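Local coordinates for protein BtGH115A (Bacteroides thetaiotaomicron, PDB 5BY3) that hydrolyses glycosidic bonds as a family GH115 4-O-methyl-alpha-glucuronidase with specificity for decorated arabinogalactans, at residues L363-D368 and Q424-M429; N388-H393 and Q416-A421; Q339-Y344 and D349-G354. All blocks are in the same frame, centred on the assembly; numbering follows the deposited sequence.

In the fold
The three contacts sample one parallel barrel sheet, in which strands 339-341, 362-366, 388-393 and 429-433 lie side by side. Contact 2 lies deepest, about 10 Å from centre of contact to centre of chain, and packs a strand against a helix through a selenomethionine and a tyrosine. Contact 1 is also buried; it spans the same strand 388-393 and joins side chains of 362-366 to the loop after the helix of contact 2 and the start of strand 429-433. Contact 3, about 22 Å out, is smaller and peripheral: a phenylalanine and a proline meet a partly exposed tyrosine. No hydrogen bond crosses any of the three; the polar bonds lie between strands and at side-chain ends.

Contact 1 (L363-D368 and Q424-M429); sequences LMWCDD and QGIQKM
M364 and M429, both selenomethionines in this structure, meet through one methyl group. CE of M364 lies 3.5 Å from CG of M429, and the same CE is 3.6 Å from the SE atom of M429; a single methyl thus lies against the CB-CG-SE part of M429, short of its terminal methyl. M364 runs out extended, with CG set opposite the backbone nitrogen, and then turns at its last torsion (chi3 -112°), which swings CE across M429. The two side chains stand roughly perpendicular. Their CA atoms are 7.6 Å apart because strand 388-393 runs between their strands; at the crossing that strand carries G389, which has no side chain to intervene.

W365, the next residue, takes part on the other side of its strand. Its indole carbon CD1 lies 3.8 Å from CD1 of I426 and 4.1 Å from CG1 of I426, an approach oblique to the ring. I426 points toward the strand and also packs on V390. The indole is held by more than this touch: NE1 donates a hydrogen bond to OD1 of N388, and CB of L363 sits 3.6 Å above one face, near the rim. The polar end of W365 is therefore satisfied within the protein, while its CD1 corner serves the apolar contact.

I426 is placed by the way the preceding helix stops. G425, with positive phi, is the C-prime residue of a Schellman motif in which I426 N bonds to A421 O and G425 N to Y422 O. Helix end, short loop and strand 429-433 follow one another, the return from helix to strand of a beta-alpha-beta unit, here within the family's TIM barrel.

Contact 2 (N388-H393 and Q416-A421); sequences NGVYYH and QQMKQA
M418, a selenomethionine, and Y392 lie alongside each other, pointing opposite ways, with the selenium placed obliquely to the phenol ring. SE is 4.0 Å from the centroid of the Y392 ring and 33° off the ring normal, a Met-aromatic contact that is closest at CD1 of Y392, 3.5 Å from SE of M418. Two successive bends, at chi2 and chi3, fold the M418 chain back on itself. Its methyl thereby faces V390, and the two side chains meet tip to tip, CE of M418 to CG1 of V390 at 3.4 Å.

The strand and helix segments run nearly antiparallel, at 166° with their axes 10.6 Å apart, as suits the first half of a beta-alpha-beta unit in which helix 411-423 lies over the sheet before strand 429-433 returns to it. V390 and Y392 point toward the helix, whereas Y391 between them points away.

Y392 reaches further along, and the aliphatic part of Q417 lies roughly perpendicular to it, with CB of Q417 3.8 Å from OH of Y392. That hydroxyl also has a weak hydrogen bond with G371 O. An alanine in place of Y392 is likely to take away the ring that the M418 selenium lies against and to open a gap beside CB of Q417. F447 of helix 441-452 touches both Y392 and M418, and W430 of the adjoining strand touches V390 and M418.

Contact 3 (Q339-Y344 and D349-G354); sequences QVFIPY and DIYHAG
Y351 is the one helix residue on which both F341 and P343 converge, and the contact they make is apolar throughout. Its aromatic part is the meeting of F341 with Y351. CE2 of F341 lies 4.4 Å from CD1 of Y351, a loose touch in which the tyrosine carbon comes in at the edge of the F341 ring, near its plane, while F341 approaches the tyrosine ring obliquely. F341 extends from the strand with CG opposite the backbone nitrogen (chi1 176°), which carries its ring out to the helix.

The aliphatic part is supplied by P343, whose CB is 4.3 Å from CB of Y351. The pyrrolidine thus faces the root of the tyrosine side chain and F341 its ring. P343 also touches W365 of the neighbouring strand, and W365 meets the Y351 ring edge-to-face.

Polar interactions surround the contact without crossing it. OH of Y351 is hydrogen-bonded to OE2 of E381, so the tyrosine is held at its far end as well as packed along its length. On the strand side, P343 is the centre of an inverse gamma turn, closed by a weak bond from Y344 N to I342 O at 3.1 Å. Backbone bonds between F341 and both T362 and M364 fix the strand in the sheet.

Strand 339-341 and the short helix 347-352 are separated by a few residues only, and the chain then returns as strand 362-366, parallel to the first and next to it. This is the beta-alpha-beta crossover, the repeating element of TIM-barrel folds, with the strand's outward aromatic set against its own following helix.

Contact 1 (L363-D368 and Q424-M429)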
loop_
_atom_site.group_PDB
_atom_site.type_symbol
_atom_site.label_atom_id
_atom_site.label_comp_id
_atom_site.label_asym_id
_atom_site.label_seq_id
_atom_site.Cartn_x
_atom_site.Cartn_y
_atom_site.Cartn_z
ATOM N N LEU A 363 18.515 -0.631 5.786
ATOM C CA LEU A 363 18.107 -2.007 5.441
ATOM C C LEU A 363 16.589 -2.052 5.147
ATOM O O LEU A 363 15.765 -1.733 6.019
ATOM C CB LEU A 363 18.454 -2.984 6.558
ATOM C CG LEU A 363 19.915 -3.219 6.995
ATOM C CD1 LEU A 363 19.932 -4.199 8.145
ATOM C CD2 LEU A 363 20.820 -3.739 5.880
HETATM N N MSE A 364 16.210 -2.462 3.943
HETATM C CA MSE A 364 14.779 -2.437 3.607
HETATM C C MSE A 364 14.089 -3.787 3.614
HETATM O O MSE A 364 14.202 -4.584 2.686
HETATM C CB MSE A 364 14.487 -1.664 2.330
HETATM C CG MSE A 364 13.045 -1.173 2.400
HETATM SE SE MSE A 364 12.626 -0.459 0.629
HETATM C CE MSE A 364 12.528 1.321 1.411
ATOM N N TRP A 365 13.308 -4.022 4.649
ATOM C CA TRP A 365 12.551 -5.264 4.733
ATOM C C TRP A 365 11.365 -5.280 3.762
ATOM O O TRP A 365 10.909 -4.227 3.278
ATOM C CB TRP A 365 12.174 -5.530 6.190
ATOM C CG TRP A 365 13.377 -5.311 7.074
ATOM C CD1 TRP A 365 13.544 -4.341 8.033
ATOM C CD2 TRP A 365 14.613 -6.042 7.021
ATOM N NE1 TRP A 365 14.793 -4.443 8.604
ATOM C CE2 TRP A 365 15.472 -5.478 8.004
ATOM C CE3 TRP A 365 15.071 -7.125 6.255
ATOM C CZ2 TRP A 365 16.760 -5.970 8.239
ATOM C CZ3 TRP A 365 16.363 -7.612 6.492
ATOM C CH2 TRP A 365 17.183 -7.033 7.463
ATOM N N CYS A 366 10.906 -6.485 3.452
ATOM C CA CYS A 366 9.874 -6.671 2.449
ATOM C C CYS A 366 8.688 -7.452 2.972
ATOM O O CYS A 366 8.857 -8.320 3.815
ATOM C CB CYS A 366 10.474 -7.392 1.259
ATOM S SG CYS A 366 11.596 -6.280 0.430
ATOM N N ASP A 367 7.487 -7.135 2.477
ATOM C CA ASP A 367 6.324 -7.973 2.761
ATOM C C ASP A 367 6.365 -9.145 1.773
ATOM O O ASP A 367 7.225 -9.154 0.922
ATOM C CB ASP A 367 5.033 -7.158 2.666
ATOM C CG ASP A 367 4.577 -6.894 1.210
ATOM O OD1 ASP A 367 5.238 -7.295 0.207
ATOM O OD2 ASP A 367 3.509 -6.284 1.080
ATOM N N ASP A 368 5.437 -10.108 1.878
ATOM C CA ASP A 368 5.469 -11.316 1.053
ATOM C C ASP A 368 4.599 -11.142 -0.202
ATOM O O ASP A 368 4.103 -12.107 -0.776
ATOM C CB ASP A 368 4.998 -12.503 1.894
ATOM C CG ASP A 368 3.517 -12.377 2.368
ATOM O OD1 ASP A 368 2.862 -11.318 2.192
ATOM O OD2 ASP A 368 2.996 -13.377 2.914
ATOM N N GLN A 424 8.133 -1.961 15.803
ATOM C CA GLN A 424 9.335 -2.773 15.748
ATOM C C GLN A 424 10.537 -2.021 15.176
ATOM O O GLN A 424 11.554 -2.625 14.893
ATOM C CB GLN A 424 9.098 -4.097 15.005
ATOM C CG GLN A 424 8.072 -5.038 15.651
ATOM C CD GLN A 424 8.422 -5.479 17.065
ATOM O OE1 GLN A 424 7.581 -5.452 17.973
ATOM N NE2 GLN A 424 9.662 -5.880 17.260
ATOM N N GLY A 425 10.435 -0.707 15.024
ATOM C CA GLY A 425 11.601 0.079 14.661
ATOM C C GLY A 425 11.876 0.263 13.175
ATOM O O GLY A 425 12.951 0.752 12.820
ATOM N N ILE A 426 10.919 -0.101 12.306
ATOM C CA ILE A 426 11.033 0.233 10.867
ATOM C C ILE A 426 10.504 1.674 10.683
ATOM O O ILE A 426 9.294 1.879 10.530
ATOM C CB ILE A 426 10.302 -0.784 9.964
ATOM C CG1 ILE A 426 10.864 -2.186 10.197
ATOM C CG2 ILE A 426 10.372 -0.362 8.498
ATOM C CD1 ILE A 426 10.195 -3.338 9.459
ATOM N N GLN A 427 11.412 2.657 10.719
ATOM C CA GLN A 427 11.027 4.076 10.810
ATOM C C GLN A 427 11.736 5.006 9.822
ATOM O O GLN A 427 11.527 6.236 9.815
ATOM C CB GLN A 427 11.267 4.608 12.221
ATOM C CG GLN A 427 10.651 3.806 13.357
ATOM C CD GLN A 427 10.719 4.522 14.710
ATOM O OE1 GLN A 427 11.258 5.630 14.840
ATOM N NE2 GLN A 427 10.161 3.887 15.720
ATOM N N LYS A 428 12.593 4.445 8.996
ATOM C CA LYS A 428 13.384 5.293 8.142
ATOM C C LYS A 428 12.680 5.519 6.783
ATOM O O LYS A 428 12.642 6.651 6.262
ATOM C CB LYS A 428 14.792 4.675 7.988
ATOM C CG LYS A 428 15.807 5.503 7.229
ATOM C CD LYS A 428 16.332 6.688 8.026
ATOM C CE LYS A 428 17.535 7.254 7.281
ATOM N NZ LYS A 428 18.464 7.997 8.184
HETATM N N MSE A 429 12.117 4.450 6.229
HETATM C CA MSE A 429 11.763 4.433 4.834
HETATM C C MSE A 429 10.638 3.462 4.590
HETATM O O MSE A 429 10.769 2.251 4.837
HETATM C CB MSE A 429 13.015 4.033 4.054
HETATM C CG MSE A 429 13.101 4.564 2.632
HETATM SE SE MSE A 429 14.788 4.051 1.727
HETATM C CE MSE A 429 15.990 5.174 2.838
#

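Contact 2 (N388-H393 and Q416-A421)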
loop_
_atom_site.group_PDB
_atom_site.type_symbol
_atom_site.label_atom_id
_atom_site.label_comp_id
_atom_site.label_asym_id
_atom_site.label_seq_id
_atom_site.Cartn_x
_atom_site.Cartn_y
_atom_site.Cartn_z
ATOM N N ASN A 388 15.861 1.293 9.523
ATOM C CA ASN A 388 15.206 0.210 8.796
ATOM C C ASN A 388 13.991 0.676 8.020
ATOM O O ASN A 388 13.165 1.424 8.556
ATOM C CB ASN A 388 14.844 -0.928 9.748
ATOM C CG ASN A 388 16.072 -1.598 10.345
ATOM O OD1 ASN A 388 16.522 -2.622 9.846
ATOM N ND2 ASN A 388 16.626 -1.010 11.411
ATOM N N GLY A 389 13.900 0.216 6.769
ATOM C CA GLY A 389 12.773 0.494 5.898
ATOM C C GLY A 389 11.870 -0.705 5.609
ATOM O O GLY A 389 12.136 -1.835 6.056
ATOM N N VAL A 390 10.789 -0.449 4.867
ATOM C CA VAL A 390 9.879 -1.496 4.384
ATOM C C VAL A 390 9.308 -1.160 3.004
ATOM O O VAL A 390 8.956 0.005 2.728
ATOM C CB VAL A 390 8.767 -1.883 5.418
ATOM C CG1 VAL A 390 7.735 -0.776 5.631
ATOM C CG2 VAL A 390 8.101 -3.206 5.050
ATOM N N TYR A 391 9.287 -2.195 2.160
ATOM C CA TYR A 391 8.704 -2.203 0.854
ATOM C C TYR A 391 7.478 -3.102 0.987
ATOM O O TYR A 391 7.618 -4.307 1.235
ATOM C CB TYR A 391 9.695 -2.768 -0.165
ATOM C CG TYR A 391 9.127 -3.080 -1.546
ATOM C CD1 TYR A 391 8.219 -2.196 -2.209
ATOM C CD2 TYR A 391 9.520 -4.240 -2.220
ATOM C CE1 TYR A 391 7.717 -2.497 -3.492
ATOM C CE2 TYR A 391 9.019 -4.541 -3.501
ATOM C CZ TYR A 391 8.116 -3.683 -4.126
ATOM O OH TYR A 391 7.634 -4.018 -5.383
ATOM N N TYR A 392 6.292 -2.483 0.835
ATOM C CA TYR A 392 4.973 -3.091 1.051
ATOM C C TYR A 392 4.164 -3.110 -0.248
ATOM O O TYR A 392 4.327 -2.210 -1.078
ATOM C CB TYR A 392 4.212 -2.299 2.112
ATOM C CG TYR A 392 3.068 -3.042 2.825
ATOM C CD1 TYR A 392 3.311 -3.832 3.939
ATOM C CD2 TYR A 392 1.745 -2.913 2.400
ATOM C CE1 TYR A 392 2.274 -4.486 4.598
ATOM C CE2 TYR A 392 0.708 -3.553 3.054
ATOM C CZ TYR A 392 0.985 -4.338 4.155
ATOM O OH TYR A 392 -0.024 -4.978 4.821
ATOM N N HIS A 393 3.297 -4.117 -0.407
ATOM C CA HIS A 393 2.487 -4.285 -1.614
ATOM C C HIS A 393 1.004 -4.090 -1.366
ATOM O O HIS A 393 0.446 -4.756 -0.499
ATOM C CB HIS A 393 2.670 -5.688 -2.219
ATOM C CG HIS A 393 3.953 -5.878 -2.958
ATOM N ND1 HIS A 393 5.153 -6.122 -2.319
ATOM C CD2 HIS A 393 4.222 -5.887 -4.283
ATOM C CE1 HIS A 393 6.107 -6.267 -3.221
ATOM N NE2 HIS A 393 5.569 -6.132 -4.421
ATOM N N GLN A 416 -2.602 -2.943 10.809
ATOM C CA GLN A 416 -1.952 -3.738 11.833
ATOM C C GLN A 416 -0.510 -4.141 11.507
ATOM O O GLN A 416 0.315 -4.239 12.414
ATOM C CB GLN A 416 -2.812 -4.896 12.338
ATOM C CG GLN A 416 -2.574 -6.265 11.713
ATOM C CD GLN A 416 -1.392 -7.070 12.261
ATOM O OE1 GLN A 416 -1.068 -7.075 13.452
ATOM N NE2 GLN A 416 -0.762 -7.786 11.366
ATOM N N GLN A 417 -0.220 -4.376 10.236
ATOM C CA GLN A 417 1.104 -4.721 9.830
ATOM C C GLN A 417 2.037 -3.528 9.933
ATOM O O GLN A 417 3.160 -3.677 10.422
ATOM C CB GLN A 417 1.121 -5.323 8.426
ATOM C CG GLN A 417 0.682 -6.795 8.365
ATOM C CD GLN A 417 1.679 -7.723 9.060
ATOM O OE1 GLN A 417 1.331 -8.427 10.028
ATOM N NE2 GLN A 417 2.941 -7.710 8.581
HETATM N N MSE A 418 1.560 -2.356 9.513
HETATM C CA MSE A 418 2.420 -1.176 9.382
HETATM C C MSE A 418 2.621 -0.510 10.721
HETATM O O MSE A 418 3.689 0.037 10.977
HETATM C CB MSE A 418 1.939 -0.128 8.354
HETATM C CG MSE A 418 1.917 -0.639 6.932
HETATM SE SE MSE A 418 3.645 -1.333 6.310
HETATM C CE MSE A 418 4.659 0.349 6.492
ATOM N N LYS A 419 1.596 -0.527 11.561
ATOM C CA LYS A 419 1.729 -0.126 12.966
ATOM C C LYS A 419 2.801 -1.001 13.635
ATOM O O LYS A 419 3.740 -0.474 14.245
ATOM C CB LYS A 419 0.381 -0.224 13.690
ATOM C CG LYS A 419 0.421 -0.176 15.201
ATOM C CD LYS A 419 0.358 1.246 15.742
ATOM C CE LYS A 419 0.433 1.257 17.266
ATOM N NZ LYS A 419 0.572 2.657 17.756
ATOM N N GLN A 420 2.688 -2.316 13.477
ATOM C CA GLN A 420 3.705 -3.203 14.003
ATOM C C GLN A 420 5.085 -2.860 13.457
ATOM O O GLN A 420 6.037 -2.795 14.229
ATOM C CB GLN A 420 3.362 -4.679 13.815
ATOM C CG GLN A 420 4.226 -5.610 14.671
ATOM C CD GLN A 420 3.636 -6.997 14.811
ATOM O OE1 GLN A 420 3.442 -7.700 13.820
ATOM N NE2 GLN A 420 3.352 -7.403 16.042
ATOM N N ALA A 421 5.184 -2.591 12.157
ATOM C CA ALA A 421 6.453 -2.200 11.544
ATOM C C ALA A 421 7.094 -0.969 12.212
ATOM O O ALA A 421 8.294 -0.989 12.540
ATOM C CB ALA A 421 6.279 -1.973 10.045
#

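Contact 3 (Q339-Y344 and D349-G354)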
loop_
_atom_site.group_PDB
_atom_site.type_symbol
_atom_site.label_atom_id
_atom_site.label_comp_id
_atom_site.label_asym_id
_atom_site.label_seq_id
_atom_site.Cartn_x
_atom_site.Cartn_y
_atom_site.Cartn_z
ATOM N N GLN A 339 21.405 5.728 1.154
ATOM C CA GLN A 339 21.645 4.429 0.567
ATOM C C GLN A 339 20.675 3.373 1.077
ATOM O O GLN A 339 20.345 3.341 2.257
ATOM C CB GLN A 339 23.110 4.015 0.841
ATOM C CG GLN A 339 24.089 4.673 -0.137
ATOM C CD GLN A 339 25.536 4.577 0.294
ATOM O OE1 GLN A 339 26.189 3.555 0.099
ATOM N NE2 GLN A 339 26.049 5.656 0.875
ATOM N N VAL A 340 20.233 2.478 0.202
ATOM C CA VAL A 340 19.318 1.434 0.653
ATOM C C VAL A 340 19.777 0.068 0.142
ATOM O O VAL A 340 20.240 -0.068 -0.990
ATOM C CB VAL A 340 17.820 1.768 0.284
ATOM C CG1 VAL A 340 17.578 1.779 -1.222
ATOM C CG2 VAL A 340 16.814 0.815 0.957
ATOM N N PHE A 341 19.632 -0.937 0.994
ATOM C CA PHE A 341 19.793 -2.296 0.572
ATOM C C PHE A 341 18.473 -3.022 0.813
ATOM O O PHE A 341 17.933 -2.983 1.942
ATOM C CB PHE A 341 20.958 -2.968 1.337
ATOM C CG PHE A 341 21.134 -4.426 1.008
ATOM C CD1 PHE A 341 21.410 -4.843 -0.315
ATOM C CD2 PHE A 341 20.991 -5.400 2.002
ATOM C CE1 PHE A 341 21.554 -6.191 -0.637
ATOM C CE2 PHE A 341 21.156 -6.756 1.682
ATOM C CZ PHE A 341 21.435 -7.138 0.366
ATOM N N ILE A 342 17.969 -3.673 -0.243
ATOM C CA ILE A 342 16.621 -4.272 -0.233
ATOM C C ILE A 342 16.686 -5.778 -0.442
ATOM O O ILE A 342 16.760 -6.223 -1.587
ATOM C CB ILE A 342 15.665 -3.641 -1.284
ATOM C CG1 ILE A 342 15.789 -2.126 -1.253
ATOM C CG2 ILE A 342 14.193 -4.041 -1.015
ATOM C CD1 ILE A 342 15.321 -1.471 -2.507
ATOM N N PRO A 343 16.686 -6.562 0.664
ATOM C CA PRO A 343 16.659 -8.038 0.579
ATOM C C PRO A 343 15.216 -8.605 0.380
ATOM O O PRO A 343 14.544 -9.066 1.314
ATOM C CB PRO A 343 17.332 -8.483 1.878
ATOM C CG PRO A 343 17.068 -7.371 2.845
ATOM C CD PRO A 343 16.770 -6.110 2.067
ATOM N N TYR A 344 14.764 -8.496 -0.862
ATOM C CA TYR A 344 13.477 -8.958 -1.345
ATOM C C TYR A 344 13.684 -10.347 -1.956
ATOM O O TYR A 344 14.760 -10.628 -2.527
ATOM C CB TYR A 344 13.002 -7.960 -2.405
ATOM C CG TYR A 344 11.732 -8.283 -3.133
ATOM C CD1 TYR A 344 10.511 -8.390 -2.461
ATOM C CD2 TYR A 344 11.745 -8.470 -4.507
ATOM C CE1 TYR A 344 9.332 -8.681 -3.153
ATOM C CE2 TYR A 344 10.582 -8.749 -5.221
ATOM C CZ TYR A 344 9.372 -8.859 -4.552
ATOM O OH TYR A 344 8.224 -9.142 -5.288
ATOM N N ASP A 349 17.610 -14.403 2.041
ATOM C CA ASP A 349 18.518 -15.561 2.318
ATOM C C ASP A 349 19.998 -15.165 2.287
ATOM O O ASP A 349 20.754 -15.505 3.198
ATOM C CB ASP A 349 18.324 -16.757 1.346
ATOM C CG ASP A 349 16.918 -17.355 1.376
ATOM O OD1 ASP A 349 16.269 -17.401 2.445
ATOM O OD2 ASP A 349 16.470 -17.809 0.296
ATOM N N ILE A 350 20.406 -14.460 1.242
ATOM C CA ILE A 350 21.796 -14.064 1.129
ATOM C C ILE A 350 22.249 -13.036 2.210
ATOM O O ILE A 350 23.388 -13.115 2.713
ATOM C CB ILE A 350 22.232 -13.821 -0.348
ATOM C CG1 ILE A 350 23.662 -13.329 -0.432
ATOM C CG2 ILE A 350 21.310 -12.891 -1.122
ATOM C CD1 ILE A 350 24.652 -14.369 0.007
ATOM N N TYR A 351 21.339 -12.152 2.640
ATOM C CA TYR A 351 21.574 -11.341 3.861
ATOM C C TYR A 351 21.837 -12.231 5.100
ATOM O O TYR A 351 22.945 -12.188 5.648
ATOM C CB TYR A 351 20.443 -10.344 4.113
ATOM C CG TYR A 351 20.520 -9.666 5.465
ATOM C CD1 TYR A 351 21.350 -8.545 5.667
ATOM C CD2 TYR A 351 19.767 -10.151 6.555
ATOM C CE1 TYR A 351 21.417 -7.931 6.903
ATOM C CE2 TYR A 351 19.831 -9.540 7.802
ATOM C CZ TYR A 351 20.657 -8.425 7.972
ATOM O OH TYR A 351 20.728 -7.807 9.222
ATOM N N HIS A 352 20.841 -13.060 5.467
ATOM C CA HIS A 352 20.894 -14.066 6.571
ATOM C C HIS A 352 22.049 -15.077 6.574
ATOM O O HIS A 352 22.244 -15.782 7.549
ATOM C CB HIS A 352 19.571 -14.844 6.693
ATOM C CG HIS A 352 18.466 -14.057 7.328
ATOM N ND1 HIS A 352 17.141 -14.204 6.962
ATOM C CD2 HIS A 352 18.490 -13.090 8.282
ATOM C CE1 HIS A 352 16.398 -13.368 7.670
ATOM N NE2 HIS A 352 17.193 -12.679 8.473
ATOM N N ALA A 353 22.818 -15.146 5.500
ATOM C CA ALA A 353 23.988 -16.017 5.475
ATOM C C ALA A 353 25.228 -15.260 6.011
ATOM O O ALA A 353 26.380 -15.551 5.626
ATOM C CB ALA A 353 24.194 -16.514 4.061
ATOM N N GLY A 354 24.958 -14.277 6.886
ATOM C CA GLY A 354 25.938 -13.347 7.446
ATOM C C GLY A 354 26.627 -12.375 6.490
ATOM O O GLY A 354 27.857 -12.267 6.489
#